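Local atomic coordinates of putative ATP-grasp superfamily protein (Archaeoglobus fulgidus, PDB entry 3DF7), a protein that is of unknown function but belongs to the ATP-grasp superfamily and probably binds ATP and a metal ion. Residues 107-115 with 136-144; 24-32 with 45-55. One frame throughout, in Å; residues are numbered along the deposited sequence.

Contact 1 of 2, residues 107-115 with 136-144; sequences VTSDKWELY and FIIKPRTAC
Asp110 and Arg141 are joined by a salt bridge in which the arginine grips the carboxylate side-on with two nitrogens. Arg141 NE donates to Asp110 OD1 at 3.1 Å, close to the guanidinium plane, while Arg141 NH2 reaches Asp110 OD2 at 2.8 Å from a more tilted position. Both use the syn side of the carboxylate, whose plane stands 55° from that of the guanidinium. Asp110 OD1 also accepts from Trp112 N, so Asp110 is the N-cap of helix 111-118 and its carboxylate both caps the helix and holds the arginine. Trp112 CB and CD1 lie over one face of the guanidinium, CD1 offset toward its rim, with the ring plane 71° from it.

Backbone and ammonium bonds form the second group. Lys111 N donates to Arg141 O (2.8 Å), a nearly straight bond. The Lys111 chain runs extended past Arg141 O and bends only at its last torsion (chi4 66°), which brings Lys111 NZ to Pro140 O at 2.9 Å and Ala143 O at 3.1 Å. A water accepts from Lys111 NZ and Ala143 N and donates to Ser109 O, joining Ser109 and Lys111 to Ala143. Apolar contact is slight, with Lys111 CE resting 3.8 Å from Lys139 CE where the two chains cross.

The whole is a capped helix start docked on the loop that follows strand 136-140, an outermost strand of the three-stranded antiparallel sheet, within the ATP-grasp domain.

Contact 2 of 2, residues 24-32 with 45-55; sequences GLAMFKSAF and VRPEFSCLFTL
The ring of Phe53 packs on helix 18-35, with the edge of Phe28 over one face. The two planes are perpendicular, centroids 4.9 Å apart, a T-shaped pair in which Phe28 CE2 stands over the centre of the Phe53 ring and Phe28 CD2 comes within 3.5 Å of Phe53 CZ. At the rim of Phe53, near its plane, lie Leu25 CD1 and the backbone CA of Lys29. Phe53 turns its own edge toward a face of Phe32, with the planes at 66°, so in this aromatic cluster Phe53 offers a face to Phe28 and an edge to Phe32. Phe32 receives Thr54 OG1 at its edge, 3.5 Å from Phe32 CZ.

The ring of Phe49 is met over one face by Leu25 CD1 in a CH-pi contact, 4.3 Å from the centroid. Leu25 CD1 therefore sits over the face of Phe49 and at the edge of Phe53, while Leu25 CD2 touches Phe49 CE1 at 3.7 Å. Leu55 CD1 lies in plane at the edge of Phe28, 3.9 Å from Phe28 CZ, and also touches Phe32 CE1 at 3.8 Å. On the helix, the CB atoms of Leu25, Phe28 and Phe32 point toward the loop, and with CG anti to the backbone N (Phe28 chi1 -177°) the Phe28 ring presents its edge to Phe53. No hydrogen bond crosses between the segments.

The loop after strand 40-42 packs in this way on helix 18-35. Phe28 and Phe32 also touch Leu6 of strand 3-8 in the parallel sheet, Phe28 meets Thr11 and Cys12 of helix 9-12, and Leu25 and Lys29 rest on Val292 of strand 292-294.

In the fold
The two contacts share no helix or strand and lie on opposite sides of the chain's centre, their own centres about 29 Å apart. Both are partly buried and bury similar surface, but their chemistry differs. Contact 1 is polar: charged side chains, backbone carbonyls and a water join a helix start to the loop after strand 136-140, with strand 159-163 of the same sheet and strand 240-246 of the large antiparallel sheet close by. Contact 2 is apolar and aromatic, holding a loop on a helix beside the N-terminal parallel sheet; its inner side chains, Leu25 and Phe28, are buried, whereas Leu52 and Thr54 reach the surface.

Contact 1 of 2, residues 107-115 with 136-144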
# COMPACT_ATOMS: atom_id res chain seq x y z
N VAL A 107 9.88 11.25 -0.00
CA VAL A 107 9.86 11.44 1.45
C VAL A 107 9.33 10.21 2.18
O VAL A 107 9.94 9.73 3.13
CB VAL A 107 9.00 12.66 1.85
CG1 VAL A 107 8.88 12.73 3.37
CG2 VAL A 107 9.61 13.94 1.31
N THR A 108 8.19 9.69 1.72
CA THR A 108 7.59 8.53 2.36
C THR A 108 8.39 7.25 2.17
O THR A 108 8.25 6.30 2.94
CB THR A 108 6.14 8.28 1.86
OG1 THR A 108 6.15 7.98 0.46
CG2 THR A 108 5.28 9.51 2.10
N SER A 109 9.25 7.22 1.15
CA SER A 109 10.06 6.04 0.86
C SER A 109 11.25 5.88 1.79
O SER A 109 11.78 4.78 1.97
CB SER A 109 10.57 6.09 -0.59
OG SER A 109 9.49 5.96 -1.50
N ASP A 110 11.69 6.99 2.38
CA ASP A 110 12.81 6.99 3.30
C ASP A 110 12.26 7.24 4.70
O ASP A 110 11.87 8.36 5.02
CB ASP A 110 13.80 8.10 2.94
CG ASP A 110 15.08 8.03 3.76
OD1 ASP A 110 15.00 7.67 4.95
OD2 ASP A 110 16.16 8.35 3.22
N LYS A 111 12.23 6.20 5.52
CA LYS A 111 11.68 6.31 6.87
C LYS A 111 12.36 7.39 7.71
O LYS A 111 11.72 7.99 8.58
CB LYS A 111 11.76 4.97 7.59
CG LYS A 111 10.96 3.86 6.90
CD LYS A 111 10.88 2.60 7.75
CE LYS A 111 10.23 1.46 6.99
NZ LYS A 111 11.06 1.02 5.83
N TRP A 112 13.64 7.64 7.47
CA TRP A 112 14.33 8.67 8.25
C TRP A 112 13.81 10.05 7.84
O TRP A 112 13.58 10.91 8.68
CB TRP A 112 15.84 8.62 8.04
CG TRP A 112 16.55 9.67 8.84
CD1 TRP A 112 17.30 10.70 8.35
CD2 TRP A 112 16.53 9.83 10.27
NE1 TRP A 112 17.75 11.50 9.39
CE2 TRP A 112 17.29 10.98 10.57
CE3 TRP A 112 15.95 9.11 11.32
CZ2 TRP A 112 17.48 11.43 11.88
CZ3 TRP A 112 16.14 9.55 12.62
CH2 TRP A 112 16.90 10.71 12.89
N GLU A 113 13.64 10.24 6.53
CA GLU A 113 13.14 11.51 6.04
C GLU A 113 11.68 11.68 6.48
O GLU A 113 11.25 12.77 6.85
CB GLU A 113 13.24 11.56 4.51
CG GLU A 113 14.66 11.79 3.99
CD GLU A 113 15.24 13.12 4.46
OE1 GLU A 113 14.56 14.16 4.30
OE2 GLU A 113 16.37 13.13 4.98
N LEU A 114 10.92 10.59 6.46
CA LEU A 114 9.52 10.66 6.87
C LEU A 114 9.44 11.02 8.34
O LEU A 114 8.58 11.81 8.74
CB LEU A 114 8.81 9.33 6.61
CG LEU A 114 7.32 9.30 7.00
CD1 LEU A 114 6.58 10.43 6.28
CD2 LEU A 114 6.72 7.95 6.64
N TYR A 115 10.32 10.45 9.15
CA TYR A 115 10.33 10.75 10.58
C TYR A 115 10.51 12.25 10.82
O TYR A 115 9.76 12.87 11.57
CB TYR A 115 11.47 9.98 11.26
CG TYR A 115 11.82 10.50 12.64
CD1 TYR A 115 10.91 10.43 13.69
CD2 TYR A 115 13.07 11.08 12.88
CE1 TYR A 115 11.23 10.92 14.96
CE2 TYR A 115 13.40 11.57 14.14
CZ TYR A 115 12.48 11.49 15.17
OH TYR A 115 12.81 11.99 16.42
N PHE A 136 13.54 -0.97 21.11
CA PHE A 136 13.44 -0.61 19.71
C PHE A 136 13.74 -1.78 18.78
O PHE A 136 14.28 -2.80 19.19
CB PHE A 136 14.41 0.54 19.40
CG PHE A 136 15.86 0.13 19.34
CD1 PHE A 136 16.44 -0.24 18.13
CD2 PHE A 136 16.63 0.08 20.50
CE1 PHE A 136 17.77 -0.65 18.07
CE2 PHE A 136 17.96 -0.33 20.46
CZ PHE A 136 18.54 -0.70 19.24
N ILE A 137 13.35 -1.62 17.52
CA ILE A 137 13.62 -2.62 16.50
C ILE A 137 14.30 -1.86 15.39
O ILE A 137 14.22 -0.64 15.33
CB ILE A 137 12.32 -3.26 15.96
CG1 ILE A 137 11.36 -2.18 15.47
CG2 ILE A 137 11.67 -4.12 17.03
CD1 ILE A 137 10.08 -2.73 14.87
N ILE A 138 15.00 -2.57 14.51
CA ILE A 138 15.65 -1.90 13.40
C ILE A 138 14.90 -2.24 12.12
O ILE A 138 14.23 -3.27 12.04
CB ILE A 138 17.12 -2.31 13.24
CG1 ILE A 138 17.22 -3.82 12.96
CG2 ILE A 138 17.91 -1.92 14.48
CD1 ILE A 138 18.59 -4.25 12.48
N LYS A 139 14.98 -1.35 11.14
CA LYS A 139 14.33 -1.58 9.86
C LYS A 139 15.04 -0.77 8.78
O LYS A 139 15.58 0.30 9.05
CB LYS A 139 12.84 -1.21 9.94
CG LYS A 139 12.54 0.22 10.31
CD LYS A 139 11.21 0.32 11.07
CE LYS A 139 10.06 -0.30 10.31
NZ LYS A 139 8.80 -0.28 11.12
N PRO A 140 15.06 -1.29 7.55
CA PRO A 140 15.72 -0.59 6.44
C PRO A 140 15.10 0.78 6.22
O PRO A 140 13.88 0.93 6.34
CB PRO A 140 15.49 -1.52 5.25
CG PRO A 140 15.38 -2.88 5.89
CD PRO A 140 14.52 -2.59 7.09
N ARG A 141 15.93 1.78 5.92
CA ARG A 141 15.41 3.13 5.69
C ARG A 141 14.40 3.11 4.54
O ARG A 141 13.42 3.85 4.56
CB ARG A 141 16.55 4.11 5.37
CG ARG A 141 17.29 4.60 6.61
CD ARG A 141 18.39 5.62 6.29
NE ARG A 141 17.88 6.87 5.72
CZ ARG A 141 18.61 7.97 5.59
NH1 ARG A 141 19.88 7.98 5.97
NH2 ARG A 141 18.08 9.07 5.06
N THR A 142 14.63 2.25 3.55
CA THR A 142 13.71 2.13 2.42
C THR A 142 13.32 0.66 2.29
O THR A 142 14.18 -0.19 2.07
CB THR A 142 14.35 2.59 1.10
OG1 THR A 142 15.02 1.48 0.48
CG2 THR A 142 15.36 3.71 1.34
N ALA A 143 12.04 0.38 2.43
CA ALA A 143 11.54 -0.99 2.33
C ALA A 143 10.05 -1.00 2.60
O ALA A 143 9.57 -0.31 3.49
CB ALA A 143 12.26 -1.88 3.34
N CYS A 144 9.32 -1.79 1.82
CA CYS A 144 7.87 -1.87 1.99
C CYS A 144 7.51 -2.79 3.15
O CYS A 144 8.04 -2.65 4.25
CB CYS A 144 7.23 -2.37 0.70
SG CYS A 144 7.82 -3.99 0.22
O HOH W 1 10.77 2.61 3.62

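Contact 2 of 2, residues 24-32 with 45-55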
# COMPACT_ATOMS: atom_id res chain seq x y z
N GLY A 24 1.45 -8.39 -4.62
CA GLY A 24 1.44 -7.49 -5.76
C GLY A 24 0.45 -7.95 -6.81
O GLY A 24 -0.31 -7.15 -7.38
N LEU A 25 0.44 -9.26 -7.08
CA LEU A 25 -0.47 -9.82 -8.07
C LEU A 25 -1.92 -9.58 -7.65
O LEU A 25 -2.77 -9.25 -8.48
CB LEU A 25 -0.22 -11.32 -8.22
CG LEU A 25 -1.20 -12.07 -9.13
CD1 LEU A 25 -1.17 -11.49 -10.54
CD2 LEU A 25 -0.83 -13.55 -9.16
N ALA A 26 -2.20 -9.74 -6.36
CA ALA A 26 -3.54 -9.54 -5.83
C ALA A 26 -3.97 -8.09 -6.02
O ALA A 26 -5.11 -7.81 -6.41
CB ALA A 26 -3.58 -9.92 -4.36
N MSE A 27 -3.06 -7.16 -5.74
CA MSE A 27 -3.38 -5.76 -5.90
C MSE A 27 -3.61 -5.40 -7.37
O MSE A 27 -4.51 -4.63 -7.68
CB MSE A 27 -2.26 -4.87 -5.33
CG MSE A 27 -2.27 -4.78 -3.80
SE MSE A 27 -0.99 -3.50 -3.12
CE MSE A 27 0.48 -4.71 -2.83
N PHE A 28 -2.79 -5.95 -8.26
CA PHE A 28 -2.95 -5.66 -9.68
C PHE A 28 -4.31 -6.17 -10.17
O PHE A 28 -5.04 -5.47 -10.87
CB PHE A 28 -1.85 -6.31 -10.52
CG PHE A 28 -1.93 -5.98 -11.99
CD1 PHE A 28 -1.40 -4.78 -12.48
CD2 PHE A 28 -2.55 -6.85 -12.87
CE1 PHE A 28 -1.50 -4.46 -13.83
CE2 PHE A 28 -2.66 -6.53 -14.23
CZ PHE A 28 -2.13 -5.33 -14.71
N LYS A 29 -4.64 -7.40 -9.80
CA LYS A 29 -5.91 -8.00 -10.19
C LYS A 29 -7.06 -7.14 -9.67
O LYS A 29 -7.99 -6.79 -10.41
CB LYS A 29 -6.03 -9.42 -9.61
CG LYS A 29 -7.32 -10.16 -9.98
CD LYS A 29 -7.42 -11.47 -9.21
CE LYS A 29 -8.60 -12.32 -9.68
NZ LYS A 29 -9.88 -11.55 -9.68
N SER A 30 -6.97 -6.77 -8.40
CA SER A 30 -8.00 -5.94 -7.77
C SER A 30 -8.12 -4.58 -8.45
O SER A 30 -9.23 -4.09 -8.67
CB SER A 30 -7.69 -5.77 -6.28
OG SER A 30 -8.63 -4.91 -5.67
N ALA A 31 -6.98 -3.97 -8.77
CA ALA A 31 -6.97 -2.66 -9.43
C ALA A 31 -7.50 -2.78 -10.86
O ALA A 31 -8.23 -1.91 -11.34
CB ALA A 31 -5.55 -2.09 -9.44
N PHE A 32 -7.11 -3.86 -11.54
CA PHE A 32 -7.56 -4.09 -12.91
C PHE A 32 -9.09 -4.21 -12.96
O PHE A 32 -9.75 -3.55 -13.76
CB PHE A 32 -6.92 -5.38 -13.45
CG PHE A 32 -7.26 -5.67 -14.88
CD1 PHE A 32 -6.53 -5.10 -15.92
CD2 PHE A 32 -8.33 -6.51 -15.20
CE1 PHE A 32 -6.86 -5.35 -17.25
CE2 PHE A 32 -8.66 -6.77 -16.53
CZ PHE A 32 -7.92 -6.19 -17.56
N VAL A 45 1.76 -7.43 -18.99
CA VAL A 45 2.07 -8.28 -17.86
C VAL A 45 3.25 -9.18 -18.19
O VAL A 45 3.62 -9.33 -19.36
CB VAL A 45 0.87 -9.17 -17.45
CG1 VAL A 45 -0.31 -8.29 -17.08
CG2 VAL A 45 0.49 -10.12 -18.59
N ARG A 46 3.87 -9.76 -17.16
CA ARG A 46 4.99 -10.66 -17.36
C ARG A 46 4.44 -11.95 -17.98
O ARG A 46 3.25 -12.24 -17.85
CB ARG A 46 5.67 -10.98 -16.03
CG ARG A 46 6.46 -9.83 -15.42
CD ARG A 46 6.94 -10.17 -14.02
NE ARG A 46 7.65 -11.45 -13.97
CZ ARG A 46 8.87 -11.66 -14.48
NH1 ARG A 46 9.52 -10.67 -15.07
NH2 ARG A 46 9.42 -12.86 -14.39
N PRO A 47 5.29 -12.73 -18.64
CA PRO A 47 4.84 -13.99 -19.26
C PRO A 47 4.10 -14.93 -18.33
O PRO A 47 3.07 -15.50 -18.70
CB PRO A 47 6.14 -14.59 -19.78
CG PRO A 47 6.95 -13.39 -20.13
CD PRO A 47 6.71 -12.48 -18.95
N GLU A 48 4.61 -15.10 -17.11
CA GLU A 48 4.00 -16.00 -16.13
C GLU A 48 2.53 -15.72 -15.81
O GLU A 48 1.83 -16.58 -15.29
CB GLU A 48 4.78 -15.98 -14.81
CG GLU A 48 6.28 -16.22 -14.94
CD GLU A 48 7.01 -15.03 -15.52
OE1 GLU A 48 6.80 -13.91 -15.02
OE2 GLU A 48 7.81 -15.21 -16.46
N PHE A 49 2.06 -14.52 -16.13
CA PHE A 49 0.68 -14.16 -15.84
C PHE A 49 -0.14 -13.87 -17.09
O PHE A 49 -1.21 -13.29 -17.01
CB PHE A 49 0.65 -12.93 -14.93
CG PHE A 49 1.47 -13.09 -13.68
CD1 PHE A 49 1.15 -14.06 -12.74
CD2 PHE A 49 2.56 -12.26 -13.44
CE1 PHE A 49 1.90 -14.21 -11.57
CE2 PHE A 49 3.32 -12.40 -12.28
CZ PHE A 49 2.99 -13.37 -11.34
N SER A 50 0.38 -14.30 -18.24
CA SER A 50 -0.29 -14.07 -19.51
C SER A 50 -1.70 -14.66 -19.57
O SER A 50 -2.56 -14.14 -20.28
CB SER A 50 0.54 -14.65 -20.66
OG SER A 50 0.69 -16.05 -20.53
N CYS A 51 -1.93 -15.74 -18.82
CA CYS A 51 -3.23 -16.41 -18.81
C CYS A 51 -4.27 -15.78 -17.88
O CYS A 51 -5.44 -16.15 -17.91
CB CYS A 51 -3.05 -17.87 -18.41
SG CYS A 51 -2.48 -18.08 -16.70
N LEU A 52 -3.84 -14.82 -17.06
CA LEU A 52 -4.73 -14.20 -16.09
C LEU A 52 -5.36 -12.87 -16.50
O LEU A 52 -6.38 -12.47 -15.94
CB LEU A 52 -3.99 -14.00 -14.77
CG LEU A 52 -3.30 -15.20 -14.12
CD1 LEU A 52 -2.59 -14.75 -12.85
CD2 LEU A 52 -4.32 -16.29 -13.81
N PHE A 53 -4.76 -12.19 -17.47
CA PHE A 53 -5.28 -10.89 -17.88
C PHE A 53 -5.43 -10.67 -19.37
O PHE A 53 -4.67 -11.22 -20.17
CB PHE A 53 -4.40 -9.79 -17.30
CG PHE A 53 -4.21 -9.89 -15.81
CD1 PHE A 53 -3.07 -10.50 -15.28
CD2 PHE A 53 -5.17 -9.39 -14.94
CE1 PHE A 53 -2.89 -10.60 -13.90
CE2 PHE A 53 -5.00 -9.49 -13.56
CZ PHE A 53 -3.86 -10.10 -13.04
N THR A 54 -6.42 -9.86 -19.74
CA THR A 54 -6.66 -9.53 -21.13
C THR A 54 -5.77 -8.36 -21.54
O THR A 54 -6.25 -7.31 -21.97
CB THR A 54 -8.14 -9.18 -21.36
OG1 THR A 54 -8.58 -8.27 -20.35
CG2 THR A 54 -8.99 -10.46 -21.31
N LEU A 55 -4.46 -8.55 -21.38
CA LEU A 55 -3.46 -7.56 -21.74
C LEU A 55 -2.31 -8.28 -22.43
O LEU A 55 -2.13 -9.49 -22.24
CB LEU A 55 -2.94 -6.85 -20.50
CG LEU A 55 -3.89 -5.89 -19.77
CD1 LEU A 55 -3.29 -5.48 -18.43
CD2 LEU A 55 -4.13 -4.67 -20.65